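PDB 3K8U: putative ABC transporter, ATP-binding protein ComA from Streptococcus mutans, which is probably an ABC transporter carrying a peptidase domain of the C39 family. Local coordinates for residues A20-V25 with I136-Q141. Sequence-based numbering, arbitrary orientation.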
ATOM      1  N   ALA A  20       7.285   3.718   0.740  1.00 13.01           N
ATOM      2  CA  ALA A  20       7.210   3.204  -0.628  1.00 12.23           C
ATOM      3  C   ALA A  20       5.793   3.078  -1.180  1.00 13.77           C
ATOM      4  O   ALA A  20       5.534   3.520  -2.301  1.00 12.87           O
ATOM      5  CB  ALA A  20       7.945   1.874  -0.744  1.00 13.84           C
ATOM      6  N   VAL A  21       4.877   2.464  -0.427  1.00 13.28           N
ATOM      7  CA  VAL A  21       3.502   2.337  -0.921  1.00 12.98           C
ATOM      8  C   VAL A  21       2.835   3.703  -1.052  1.00 13.65           C
ATOM      9  O   VAL A  21       2.087   3.936  -1.998  1.00 13.62           O
ATOM     10  CB  VAL A  21       2.614   1.371  -0.069  1.00 13.15           C
ATOM     11  CG1 VAL A  21       3.193  -0.035  -0.114  1.00 10.79           C
ATOM     12  CG2 VAL A  21       2.470   1.859   1.366  1.00 11.31           C
ATOM     13  N   LEU A  22       3.137   4.618  -0.132  1.00 14.59           N
ATOM     14  CA  LEU A  22       2.560   5.956  -0.194  1.00 15.76           C
ATOM     15  C   LEU A  22       3.077   6.682  -1.438  1.00 16.03           C
ATOM     16  O   LEU A  22       2.303   7.312  -2.160  1.00 16.53           O
ATOM     17  CB  LEU A  22       2.877   6.754   1.075  1.00 17.14           C
ATOM     18  CG  LEU A  22       2.332   8.189   1.137  1.00 18.36           C
ATOM     19  CD1 LEU A  22       0.829   8.206   0.887  1.00 19.79           C
ATOM     20  CD2 LEU A  22       2.657   8.805   2.488  1.00 18.04           C
ATOM     21  N   ALA A  23       4.376   6.566  -1.700  1.00 16.95           N
ATOM     22  CA  ALA A  23       4.978   7.196  -2.877  1.00 18.36           C
ATOM     23  C   ALA A  23       4.362   6.617  -4.153  1.00 18.52           C
ATOM     24  O   ALA A  23       4.115   7.340  -5.125  1.00 16.99           O
ATOM     25  CB  ALA A  23       6.495   6.988  -2.880  1.00 16.38           C
ATOM     26  N   SER A  24       4.090   5.315  -4.132  1.00 16.62           N
ATOM     27  CA  SER A  24       3.498   4.628  -5.278  1.00 16.00           C
ATOM     28  C   SER A  24       2.118   5.177  -5.625  1.00 17.18           C
ATOM     29  O   SER A  24       1.847   5.506  -6.785  1.00 19.36           O
ATOM     30  CB  SER A  24       3.402   3.123  -5.009  1.00 14.81           C
ATOM     31  OG  SER A  24       4.680   2.557  -4.776  1.00 14.65           O
ATOM     32  N   VAL A  25       1.250   5.272  -4.622  1.00 17.71           N
ATOM     33  CA  VAL A  25      -0.103   5.783  -4.823  1.00 19.91           C
ATOM     34  C   VAL A  25      -0.060   7.247  -5.253  1.00 22.85           C
ATOM     35  O   VAL A  25      -0.751   7.646  -6.194  1.00 21.48           O
ATOM     36  CB  VAL A  25      -0.963   5.630  -3.549  1.00 18.33           C
ATOM     37  CG1 VAL A  25      -2.310   6.327  -3.724  1.00 20.65           C
ATOM     38  CG2 VAL A  25      -1.182   4.149  -3.250  1.00 18.69           C
ATOM     39  N   ILE A 136      -6.261   1.102   3.198  1.00 12.41           N
ATOM     40  CA  ILE A 136      -6.181   2.554   3.270  1.00 13.92           C
ATOM     41  C   ILE A 136      -6.412   3.102   1.873  1.00 14.07           C
ATOM     42  O   ILE A 136      -5.686   2.767   0.934  1.00 12.60           O
ATOM     43  CB  ILE A 136      -4.805   3.028   3.809  1.00 16.24           C
ATOM     44  CG1 ILE A 136      -4.574   2.465   5.215  1.00 16.69           C
ATOM     45  CG2 ILE A 136      -4.743   4.566   3.842  1.00 17.25           C
ATOM     46  CD1 ILE A 136      -3.158   2.634   5.732  1.00 18.80           C
ATOM     47  N   PHE A 137      -7.458   3.916   1.745  1.00 15.78           N
ATOM     48  CA  PHE A 137      -7.827   4.540   0.481  1.00 17.33           C
ATOM     49  C   PHE A 137      -7.454   6.017   0.503  1.00 20.34           C
ATOM     50  O   PHE A 137      -7.695   6.712   1.495  1.00 19.33           O
ATOM     51  CB  PHE A 137      -9.334   4.384   0.234  1.00 17.44           C
ATOM     52  CG  PHE A 137      -9.763   2.966  -0.046  1.00 17.65           C
ATOM     53  CD1 PHE A 137      -9.933   2.525  -1.354  1.00 17.56           C
ATOM     54  CD2 PHE A 137      -9.969   2.067   0.995  1.00 18.41           C
ATOM     55  CE1 PHE A 137     -10.296   1.210  -1.623  1.00 17.08           C
ATOM     56  CE2 PHE A 137     -10.334   0.747   0.737  1.00 17.41           C
ATOM     57  CZ  PHE A 137     -10.495   0.316  -0.576  1.00 15.92           C
ATOM     58  N   LEU A 138      -6.853   6.489  -0.588  1.00 20.81           N
ATOM     59  CA  LEU A 138      -6.441   7.885  -0.702  1.00 25.76           C
ATOM     60  C   LEU A 138      -7.050   8.513  -1.949  1.00 27.70           C
ATOM     61  O   LEU A 138      -7.226   7.846  -2.969  1.00 27.29           O
ATOM     62  CB  LEU A 138      -4.917   7.996  -0.793  1.00 27.78           C
ATOM     63  CG  LEU A 138      -4.036   7.198   0.169  1.00 29.76           C
ATOM     64  CD1 LEU A 138      -2.581   7.510  -0.120  1.00 31.77           C
ATOM     65  CD2 LEU A 138      -4.371   7.526   1.608  1.00 31.79           C
ATOM     66  N   ALA A 139      -7.341   9.806  -1.870  1.00 32.35           N
ATOM     67  CA  ALA A 139      -7.919  10.534  -2.994  1.00 37.21           C
ATOM     68  C   ALA A 139      -7.549  12.009  -2.913  1.00 39.76           C
ATOM     69  O   ALA A 139      -7.555  12.598  -1.833  1.00 39.30           O
ATOM     70  CB  ALA A 139      -9.433  10.373  -2.997  1.00 37.12           C
ATOM     71  N   PRO A 140      -7.175  12.617  -4.053  1.00 43.56           N
ATOM     72  CA  PRO A 140      -6.804  14.036  -4.086  1.00 46.34           C
ATOM     73  C   PRO A 140      -8.003  14.905  -3.718  1.00 48.86           C
ATOM     74  O   PRO A 140      -9.084  14.752  -4.291  1.00 50.13           O
ATOM     75  CB  PRO A 140      -6.402  14.247  -5.547  1.00 46.32           C
ATOM     76  CG  PRO A 140      -5.893  12.903  -5.958  1.00 45.73           C
ATOM     77  CD  PRO A 140      -6.930  11.985  -5.361  1.00 44.38           C
ATOM     78  N   GLN A 141      -7.823  15.786  -2.738  1.00 51.71           N
ATOM     79  CA  GLN A 141      -8.902  16.672  -2.305  1.00 53.86           C
ATOM     80  C   GLN A 141      -8.880  18.011  -3.043  1.00 54.87           C
ATOM     81  O   GLN A 141      -7.774  18.484  -3.391  1.00 55.40           O
ATOM     82  CB  GLN A 141      -8.844  16.894  -0.788  1.00 54.63           C
ATOM     83  CG  GLN A 141      -7.566  17.554  -0.284  1.00 55.35           C
ATOM     84  CD  GLN A 141      -7.542  17.737   1.226  1.00 56.55           C
ATOM     85  OE1 GLN A 141      -6.712  18.478   1.756  1.00 56.79           O
ATOM     86  NE2 GLN A 141      -8.449  17.059   1.926  1.00 56.90           N
TER
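A small, wholly apolar helix-on-sheet contact joins L22 and V25 of helix 17-28 to L138 of strand 134-140, in the buried interior of the domain. Its evidence is two methyl-to-methyl approaches, both made by one branch of L138: CD1 lies 3.6 Å from CD1 of L22 and 3.8 Å from CG1 of V25. The CA atoms of V25 and L138 remain 7.8 Å apart, so side chains alone bridge the gap, and the buried surface is modest, 118 Å² over both sides. L138 carries CG anti to its carbonyl carbon (chi1 -46°), and with chi2 near 180° CD1 is extended toward the helix. From the helix, V25 points its CB at the strand, and a chi1 of 173° directs CG1 to the leucine methyl. The CB of L22 is directed past the strand rather than at it, yet its CD1 reaches the same methyl, the two leucine side chains crossing at about a right angle. The spacing of L22 and V25, three residues apart, places both on one side of the helix, with the L138 methyl reaching them both. Such packing of a helix against an antiparallel sheet fits the papain-like architecture of clan CA peptidases, to which the C39 family belongs. Strand 134-140 runs between strands 63-69 and 84-90; alternation along it turns the CB atoms of F137 and A139 away from the helix, and F137 stacks its ring on F84. Helix 51-60 adds to the surroundings, A58 touching both L22 and L138, and T65 of strand 63-69 also touches L138. Within helix 17-28, A20 O accepts two bonds from S24, at 2.9 Å from N and 2.8 Å from OG, which approach from opposite faces of the carbonyl plane; S24 OG is also hydrogen-bonded to V9 N.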